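Local coordinates for protein interacting with Hsp90 1 (Saccharomyces cerevisiae, PDB 4CHH) that works in the R2TP complex with RVB1, RVB2 and TAH1, binds Hsp90 and takes part in pre-rRNA processing, its N-terminal domain being implicated in phosphorylation-dependent recruitment of Tel2, at residues W138-C143 with V149-D154; L45-N48 with Q54-R57; A36-K41 with E133-W138. One frame throughout, in Å; residues are numbered along the deposited sequence.

Interaction 1: residues W138-C143 with V149-D154; sequences WCLESC and VVLCRD
Leu140 meets Leu151 and Arg153 with different branches, and the contact divides accordingly into an apolar part and a part built round a guanidinium group. In the apolar part, Leu140 CD2 lies 4.0 Å from Leu151 CD1, the two side chains crossing at a slant. The same methyl, Leu151 CD1, also packs against the helix one turn further on, 4.0 Å from Cys143 CB. At the end of the contact Val149 CG2 rests 3.7 Å from the backbone O of Cys143.

The second part depends on the fold of the arginine chain. The bend of Arg153 at chi2 (-55°) folds the chain back toward Leu151 and brings the guanidinium up to the helix, and its CD passes 3.7 Å from Leu140 CD1 where the two chains run antiparallel alongside one another. Leu140 CB then sits under one guanidinium face, centred 3.8 Å from the plane, while the CG of Glu141 lies at the edge, 3.6 Å from Arg153 NH2. The Glu141 carboxylate stays beyond salt-bridge range, OE2 lying 4.5 Å from Arg153 NH2, with the two planes 65° apart. The charge of Arg153 is met instead by salt bridges from NE to Glu137 and from NH1 to Glu144, flanking acids of the same helix; a weak bond from NH1 to Leu151 O adds to them. Several bonds should thus limit rotation of the group, with the leucine beneath it.

Helix 129-147 turns back here into strand 149-151, and their axes run nearly antiparallel at 155°. The strand pairs with 29-47 at the sheet margin, while Ile61 of strand 58-66 touches Leu140, Cys143 and Leu151, and Trp113 and Cys115 of strand 109-118 pack on Cys143.

Interaction 2: residues L45-N48 with Q54-R57; sequences LSAN and QDGR
With chi1 at -58°, Asp55 holds CG beside its own backbone N and opposite its carbonyl carbon, and this torsion swings the carboxylate over to the backbone of Leu45, Ser46 and Ala47. The contact is made by that one side chain against main-chain atoms: Asp55 OD1 approaches Ser46 CA at 3.6 Å, and Asp55 CG lies 3.7 Å from the O of Leu45. Ala47 N is also 3.7 Å from Asp55 OD1, and a water bridges the two. This water accepts from Ala47 N at 3.1 Å and donates to Asp55 OD1 at 2.8 Å.

Asp55 occupies the second position of a type II turn from Gln54 to Arg57, and Gly56 takes the third with phi at 88°, where a side chain would press on the preceding carbonyl. Across the ends of the turn, Arg57 NE gives a hydrogen bond of 2.9 Å to Gln54 OE1, arriving above the carbonyl plane. On the strand, Asn48 ND2 binds Ser46 OG, the hydroxyl lying close to the amide plane. Leu45 and Ser46 form a classic beta bulge opposite Val150.

The contact lies at the surface, between strand 29-47 and the loop leading to strand 58-66. The acid packs directly on the strand backbone, and the bridging water adds a hydrogen-bonded link from OD1 to Ala47 N; a link made through water is probably more compliant than a direct bond.

Interaction 3: residues A36-K41 with E133-W138; sequences ADFVIK and EILVEW
A helix laid across a sheet gives this contact its form: the N-terminal half of helix 129-147 packs on strand 29-47 in the core of the PIH1 N-terminal domain. The short axes cross at -63° and come within 10.5 Å, a separation spanned by side chains. Val136 is the central residue on the helix. Its CG1 lies 4.0 Å from Ile40 CD1, the side chains overlapping side by side and pointing opposite ways, and its CG2 reaches the edge of the Phe38 ring, 4.1 Å from CE2 and near the ring plane. With chi1 of Val136 at 160°, CG2 is placed where it meets both Phe38 and Ile40, while CG1 meets Ile40. Leu135 CD1 comes to the same ring obliquely, 4.4 Å from Phe38 CZ. All four residues are buried, and the contacts between their side chains are apolar.

A classic beta bulge at Asp37 and Phe38, opposite Val63, lies at this point of the strand. Val63 of strand 58-66 flanks both Phe38 and Ile40, while Ile125 of helix 119-127 touches Phe38 and Leu135, and Arg132 makes a cation-pi contact with the Phe38 ring.

In the fold
Interactions 1 and 3 are buried contacts of one helix, 129-147, with the sheet, their centres 10 Å apart; they share Trp138 and are tied by the Arg153 to Glu137 salt bridge and by Cys139 packing on Ile40. Interaction 3 joins apolar side chains nearest the chain's centre, whereas interaction 1 adds charged groups at its partly exposed margin. Interaction 2, about 19 Å from that centre, is a surface contact, where one acidic side chain rests on the strand backbone and a water completes the link. Strand 29-47 joins all three: it supplies a segment to interactions 2 and 3, and pairs with 149-151 through Val150 bonds to Leu45 and Ser46.

Interaction 1: residues W138-C143 with V149-D154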
loop_
_atom_site.group_PDB
_atom_site.type_symbol
_atom_site.label_atom_id
_atom_site.label_comp_id
_atom_site.label_asym_id
_atom_site.label_seq_id
_atom_site.Cartn_x
_atom_site.Cartn_y
_atom_site.Cartn_z
ATOM N N TRP A 138 7.440 0.137 2.559
ATOM C CA TRP A 138 7.222 0.383 1.120
ATOM C C TRP A 138 5.854 1.002 0.841
ATOM O O TRP A 138 5.749 1.872 -0.030
ATOM C CB TRP A 138 7.356 -0.897 0.316
ATOM C CG TRP A 138 8.775 -1.348 0.115
ATOM C CD1 TRP A 138 9.901 -0.569 0.126
ATOM C CD2 TRP A 138 9.214 -2.686 -0.134
ATOM N NE1 TRP A 138 11.018 -1.346 -0.070
ATOM C CE2 TRP A 138 10.624 -2.643 -0.291
ATOM C CE3 TRP A 138 8.550 -3.911 -0.320
ATOM C CZ2 TRP A 138 11.376 -3.779 -0.606
ATOM C CZ3 TRP A 138 9.308 -5.051 -0.563
ATOM C CH2 TRP A 138 10.701 -4.980 -0.697
ATOM N N CYS A 139 4.811 0.547 1.579
ATOM C CA CYS A 139 3.451 1.091 1.478
ATOM C C CYS A 139 3.428 2.536 1.952
ATOM O O CYS A 139 2.848 3.374 1.275
ATOM C CB CYS A 139 2.451 0.231 2.251
ATOM S SG CYS A 139 2.147 -1.374 1.495
ATOM N N LEU A 140 4.101 2.845 3.080
ATOM C CA LEU A 140 4.192 4.211 3.576
ATOM C C LEU A 140 4.915 5.100 2.567
ATOM O O LEU A 140 4.437 6.184 2.268
ATOM C CB LEU A 140 4.919 4.265 4.933
ATOM C CG LEU A 140 4.175 3.635 6.116
ATOM C CD1 LEU A 140 5.148 3.221 7.205
ATOM C CD2 LEU A 140 3.098 4.554 6.649
ATOM N N GLU A 141 6.063 4.636 2.034
ATOM C CA GLU A 141 6.810 5.399 1.025
ATOM C C GLU A 141 5.981 5.614 -0.231
ATOM O O GLU A 141 6.065 6.681 -0.833
ATOM C CB GLU A 141 8.121 4.680 0.647
ATOM C CG GLU A 141 9.125 4.662 1.789
ATOM C CD GLU A 141 10.414 3.876 1.570
ATOM O OE1 GLU A 141 10.425 2.915 0.764
ATOM O OE2 GLU A 141 11.404 4.183 2.269
ATOM N N SER A 142 5.176 4.607 -0.631
ATOM C CA SER A 142 4.341 4.733 -1.835
ATOM C C SER A 142 3.351 5.878 -1.728
ATOM O O SER A 142 3.177 6.585 -2.714
ATOM C CB SER A 142 3.607 3.435 -2.152
ATOM O OG SER A 142 4.570 2.418 -2.356
ATOM N N CYS A 143 2.694 6.069 -0.555
ATOM C CA CYS A 143 1.724 7.167 -0.396
ATOM C C CYS A 143 2.453 8.490 -0.363
ATOM O O CYS A 143 1.973 9.471 -0.932
ATOM C CB CYS A 143 0.861 6.960 0.851
ATOM S SG CYS A 143 0.025 5.348 0.890
ATOM N N VAL A 149 3.419 13.627 0.678
ATOM C CA VAL A 149 3.082 13.720 2.096
ATOM C C VAL A 149 4.217 13.135 2.884
ATOM O O VAL A 149 5.043 12.438 2.314
ATOM C CB VAL A 149 1.716 13.022 2.435
ATOM C CG1 VAL A 149 0.559 13.710 1.706
ATOM C CG2 VAL A 149 1.738 11.507 2.144
ATOM N N VAL A 150 4.271 13.418 4.194
ATOM C CA VAL A 150 5.273 12.837 5.090
ATOM C C VAL A 150 4.460 12.116 6.152
ATOM O O VAL A 150 3.576 12.737 6.738
ATOM C CB VAL A 150 6.301 13.870 5.656
ATOM C CG1 VAL A 150 7.245 13.211 6.673
ATOM C CG2 VAL A 150 7.110 14.526 4.517
ATOM N N LEU A 151 4.665 10.793 6.315
ATOM C CA LEU A 151 3.887 9.996 7.288
ATOM C C LEU A 151 4.765 9.567 8.456
ATOM O O LEU A 151 5.943 9.329 8.260
ATOM C CB LEU A 151 3.230 8.764 6.603
ATOM C CG LEU A 151 2.312 9.088 5.369
ATOM C CD1 LEU A 151 1.843 7.816 4.671
ATOM C CD2 LEU A 151 1.144 9.965 5.742
ATOM N N CYS A 152 4.211 9.547 9.671
ATOM C CA CYS A 152 4.939 9.187 10.898
ATOM C C CYS A 152 5.262 7.689 10.940
ATOM O O CYS A 152 4.401 6.861 10.656
ATOM C CB CYS A 152 4.160 9.608 12.146
ATOM S SG CYS A 152 5.137 9.516 13.672
ATOM N N ARG A 153 6.521 7.363 11.268
ATOM C CA ARG A 153 7.024 6.000 11.441
ATOM C C ARG A 153 6.913 5.582 12.925
ATOM O O ARG A 153 7.031 4.404 13.232
ATOM C CB ARG A 153 8.499 5.878 10.938
ATOM C CG ARG A 153 8.724 6.244 9.429
ATOM C CD ARG A 153 7.833 5.443 8.493
ATOM N NE ARG A 153 8.297 5.446 7.097
ATOM C CZ ARG A 153 7.935 6.320 6.169
ATOM N NH1 ARG A 153 7.141 7.336 6.479
ATOM N NH2 ARG A 153 8.383 6.201 4.924
ATOM N N ASP A 154 6.668 6.520 13.836
ATOM C CA ASP A 154 6.575 6.190 15.278
ATOM C C ASP A 154 5.129 5.990 15.713
ATOM O O ASP A 154 4.824 4.997 16.384
ATOM C CB ASP A 154 7.232 7.284 16.145
ATOM C CG ASP A 154 8.674 7.610 15.784
ATOM O OD1 ASP A 154 9.387 6.705 15.327
ATOM O OD2 ASP A 154 9.071 8.776 15.941
#

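Interaction 2: residues L45-N48 with Q54-R57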
loop_
_atom_site.group_PDB
_atom_site.type_symbol
_atom_site.label_atom_id
_atom_site.label_comp_id
_atom_site.label_asym_id
_atom_site.label_seq_id
_atom_site.Cartn_x
_atom_site.Cartn_y
_atom_site.Cartn_z
ATOM N N LEU A 45 2.377 13.934 8.865
ATOM C CA LEU A 45 3.223 14.953 9.499
ATOM C C LEU A 45 3.232 16.246 8.680
ATOM O O LEU A 45 3.231 17.341 9.252
ATOM C CB LEU A 45 4.659 14.462 9.741
ATOM C CG LEU A 45 4.823 13.232 10.659
ATOM C CD1 LEU A 45 6.293 12.855 10.784
ATOM C CD2 LEU A 45 4.159 13.442 12.063
ATOM N N SER A 46 3.274 16.127 7.355
ATOM C CA SER A 46 3.269 17.308 6.482
ATOM C C SER A 46 2.761 16.919 5.114
ATOM O O SER A 46 2.803 15.751 4.776
ATOM C CB SER A 46 4.653 17.956 6.411
ATOM O OG SER A 46 5.577 17.077 5.809
ATOM N N ALA A 47 2.223 17.892 4.366
ATOM C CA ALA A 47 1.618 17.736 3.052
ATOM C C ALA A 47 2.164 18.844 2.154
ATOM O O ALA A 47 1.889 20.014 2.387
ATOM C CB ALA A 47 0.096 17.825 3.182
ATOM N N ASN A 48 2.992 18.487 1.186
ATOM C CA ASN A 48 3.674 19.450 0.340
ATOM C C ASN A 48 3.213 19.284 -1.118
ATOM O O ASN A 48 3.908 19.700 -2.047
ATOM C CB ASN A 48 5.217 19.227 0.525
ATOM C CG ASN A 48 5.623 19.271 2.008
ATOM O OD1 ASN A 48 5.809 20.348 2.600
ATOM N ND2 ASN A 48 5.643 18.116 2.685
ATOM N N GLN A 54 -4.754 18.596 6.125
ATOM C CA GLN A 54 -4.486 19.121 7.472
ATOM C C GLN A 54 -3.412 18.277 8.170
ATOM O O GLN A 54 -3.623 17.082 8.371
ATOM C CB GLN A 54 -5.780 19.121 8.322
ATOM C CG GLN A 54 -6.922 19.922 7.726
ATOM C CD GLN A 54 -8.124 19.937 8.633
ATOM O OE1 GLN A 54 -8.664 18.894 9.025
ATOM N NE2 GLN A 54 -8.573 21.128 8.983
ATOM N N ASP A 55 -2.276 18.890 8.560
ATOM C CA ASP A 55 -1.214 18.195 9.304
ATOM C C ASP A 55 -1.733 17.628 10.631
ATOM O O ASP A 55 -2.620 18.223 11.260
ATOM C CB ASP A 55 -0.043 19.148 9.602
ATOM C CG ASP A 55 0.602 19.779 8.383
ATOM O OD1 ASP A 55 0.365 19.280 7.256
ATOM O OD2 ASP A 55 1.352 20.762 8.555
ATOM N N GLY A 56 -1.213 16.466 11.004
ATOM C CA GLY A 56 -1.557 15.824 12.266
ATOM C C GLY A 56 -2.764 14.908 12.224
ATOM O O GLY A 56 -3.049 14.228 13.208
ATOM N N ARG A 57 -3.460 14.853 11.091
ATOM C CA ARG A 57 -4.614 13.975 10.966
ATOM C C ARG A 57 -4.186 12.521 10.812
ATOM O O ARG A 57 -3.095 12.245 10.303
ATOM C CB ARG A 57 -5.516 14.387 9.792
ATOM C CG ARG A 57 -6.089 15.806 9.923
ATOM C CD ARG A 57 -7.127 15.915 11.014
ATOM N NE ARG A 57 -7.579 17.287 11.214
ATOM C CZ ARG A 57 -7.200 18.052 12.230
ATOM N NH1 ARG A 57 -6.340 17.591 13.134
ATOM N NH2 ARG A 57 -7.673 19.285 12.352
HETATM O O HOH W 1 2.231 20.687 5.723
#

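Interaction 3: residues A36-K41 with E133-W138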
loop_
_atom_site.group_PDB
_atom_site.type_symbol
_atom_site.label_atom_id
_atom_site.label_comp_id
_atom_site.label_asym_id
_atom_site.label_seq_id
_atom_site.Cartn_x
_atom_site.Cartn_y
_atom_site.Cartn_z
ATOM N N ALA A 36 -9.355 -7.168 0.413
ATOM C CA ALA A 36 -8.949 -6.611 1.713
ATOM C C ALA A 36 -8.032 -7.574 2.471
ATOM O O ALA A 36 -8.216 -8.798 2.433
ATOM C CB ALA A 36 -10.182 -6.267 2.572
ATOM N N ASP A 37 -7.012 -7.028 3.125
ATOM C CA ASP A 37 -6.094 -7.880 3.862
ATOM C C ASP A 37 -5.912 -7.285 5.254
ATOM O O ASP A 37 -6.555 -7.757 6.212
ATOM C CB ASP A 37 -4.761 -8.061 3.088
ATOM C CG ASP A 37 -3.729 -8.993 3.717
ATOM O OD1 ASP A 37 -4.011 -9.564 4.808
ATOM O OD2 ASP A 37 -2.632 -9.123 3.149
ATOM N N PHE A 38 -5.089 -6.231 5.379
ATOM C CA PHE A 38 -4.897 -5.598 6.696
ATOM C C PHE A 38 -4.715 -4.071 6.552
ATOM O O PHE A 38 -4.706 -3.558 5.440
ATOM C CB PHE A 38 -3.742 -6.279 7.482
ATOM C CG PHE A 38 -2.363 -6.025 6.916
ATOM C CD1 PHE A 38 -1.854 -6.826 5.894
ATOM C CD2 PHE A 38 -1.552 -5.019 7.439
ATOM C CE1 PHE A 38 -0.569 -6.612 5.395
ATOM C CE2 PHE A 38 -0.265 -4.812 6.945
ATOM C CZ PHE A 38 0.211 -5.602 5.915
ATOM N N VAL A 39 -4.659 -3.353 7.681
ATOM C CA VAL A 39 -4.588 -1.879 7.759
ATOM C C VAL A 39 -3.347 -1.397 8.488
ATOM O O VAL A 39 -2.965 -1.952 9.526
ATOM C CB VAL A 39 -5.856 -1.305 8.492
ATOM C CG1 VAL A 39 -5.802 0.220 8.640
ATOM C CG2 VAL A 39 -7.135 -1.693 7.776
ATOM N N ILE A 40 -2.779 -0.299 7.985
ATOM C CA ILE A 40 -1.685 0.426 8.641
ATOM C C ILE A 40 -2.293 1.736 9.091
ATOM O O ILE A 40 -2.859 2.457 8.272
ATOM C CB ILE A 40 -0.420 0.658 7.755
ATOM C CG1 ILE A 40 0.062 -0.617 7.011
ATOM C CG2 ILE A 40 0.704 1.339 8.544
ATOM C CD1 ILE A 40 0.922 -0.306 5.721
ATOM N N LYS A 41 -2.186 2.053 10.370
ATOM C CA LYS A 41 -2.661 3.333 10.882
ATOM C C LYS A 41 -1.441 4.182 11.173
ATOM O O LYS A 41 -0.478 3.692 11.744
ATOM C CB LYS A 41 -3.528 3.127 12.133
ATOM C CG LYS A 41 -4.130 4.387 12.704
ATOM C CD LYS A 41 -5.003 4.028 13.889
ATOM C CE LYS A 41 -4.972 5.077 14.961
ATOM N NZ LYS A 41 -5.680 4.618 16.186
ATOM N N GLU A 133 7.465 -6.218 7.707
ATOM C CA GLU A 133 7.916 -4.889 8.150
ATOM C C GLU A 133 8.410 -4.036 6.980
ATOM O O GLU A 133 8.126 -2.847 6.930
ATOM C CB GLU A 133 9.077 -5.017 9.157
ATOM C CG GLU A 133 8.637 -5.314 10.579
ATOM C CD GLU A 133 9.669 -6.070 11.402
ATOM O OE1 GLU A 133 10.869 -6.045 11.039
ATOM O OE2 GLU A 133 9.268 -6.698 12.410
ATOM N N ILE A 134 9.226 -4.633 6.095
ATOM C CA ILE A 134 9.747 -3.940 4.909
ATOM C C ILE A 134 8.564 -3.575 3.966
ATOM O O ILE A 134 8.542 -2.473 3.402
ATOM C CB ILE A 134 10.794 -4.857 4.234
ATOM C CG1 ILE A 134 12.102 -4.925 5.081
ATOM C CG2 ILE A 134 11.089 -4.449 2.802
ATOM C CD1 ILE A 134 13.095 -6.057 4.635
ATOM N N LEU A 135 7.581 -4.482 3.823
ATOM C CA LEU A 135 6.441 -4.208 2.945
ATOM C C LEU A 135 5.641 -2.997 3.504
ATOM O O LEU A 135 5.217 -2.129 2.737
ATOM C CB LEU A 135 5.565 -5.488 2.781
ATOM C CG LEU A 135 4.272 -5.455 1.879
ATOM C CD1 LEU A 135 3.074 -4.907 2.639
ATOM C CD2 LEU A 135 4.493 -4.727 0.527
ATOM N N VAL A 136 5.448 -2.943 4.834
ATOM C CA VAL A 136 4.726 -1.830 5.483
ATOM C C VAL A 136 5.442 -0.491 5.181
ATOM O O VAL A 136 4.771 0.488 4.868
ATOM C CB VAL A 136 4.577 -2.101 7.005
ATOM C CG1 VAL A 136 4.298 -0.810 7.795
ATOM C CG2 VAL A 136 3.476 -3.134 7.243
ATOM N N GLU A 137 6.802 -0.463 5.294
ATOM C CA GLU A 137 7.624 0.696 4.985
ATOM C C GLU A 137 7.441 1.117 3.508
ATOM O O GLU A 137 7.281 2.311 3.241
ATOM C CB GLU A 137 9.119 0.382 5.295
ATOM C CG GLU A 137 10.076 1.525 4.935
ATOM C CD GLU A 137 9.807 2.872 5.589
ATOM O OE1 GLU A 137 9.286 2.905 6.727
ATOM O OE2 GLU A 137 10.075 3.903 4.937
ATOM N N TRP A 138 7.440 0.137 2.559
ATOM C CA TRP A 138 7.222 0.383 1.120
ATOM C C TRP A 138 5.854 1.002 0.841
ATOM O O TRP A 138 5.749 1.872 -0.030
ATOM C CB TRP A 138 7.356 -0.897 0.316
ATOM C CG TRP A 138 8.775 -1.348 0.115
ATOM C CD1 TRP A 138 9.901 -0.569 0.126
ATOM C CD2 TRP A 138 9.214 -2.686 -0.134
ATOM N NE1 TRP A 138 11.018 -1.346 -0.070
ATOM C CE2 TRP A 138 10.624 -2.643 -0.291
ATOM C CE3 TRP A 138 8.550 -3.911 -0.320
ATOM C CZ2 TRP A 138 11.376 -3.779 -0.606
ATOM C CZ3 TRP A 138 9.308 -5.051 -0.563
ATOM C CH2 TRP A 138 10.701 -4.980 -0.697
#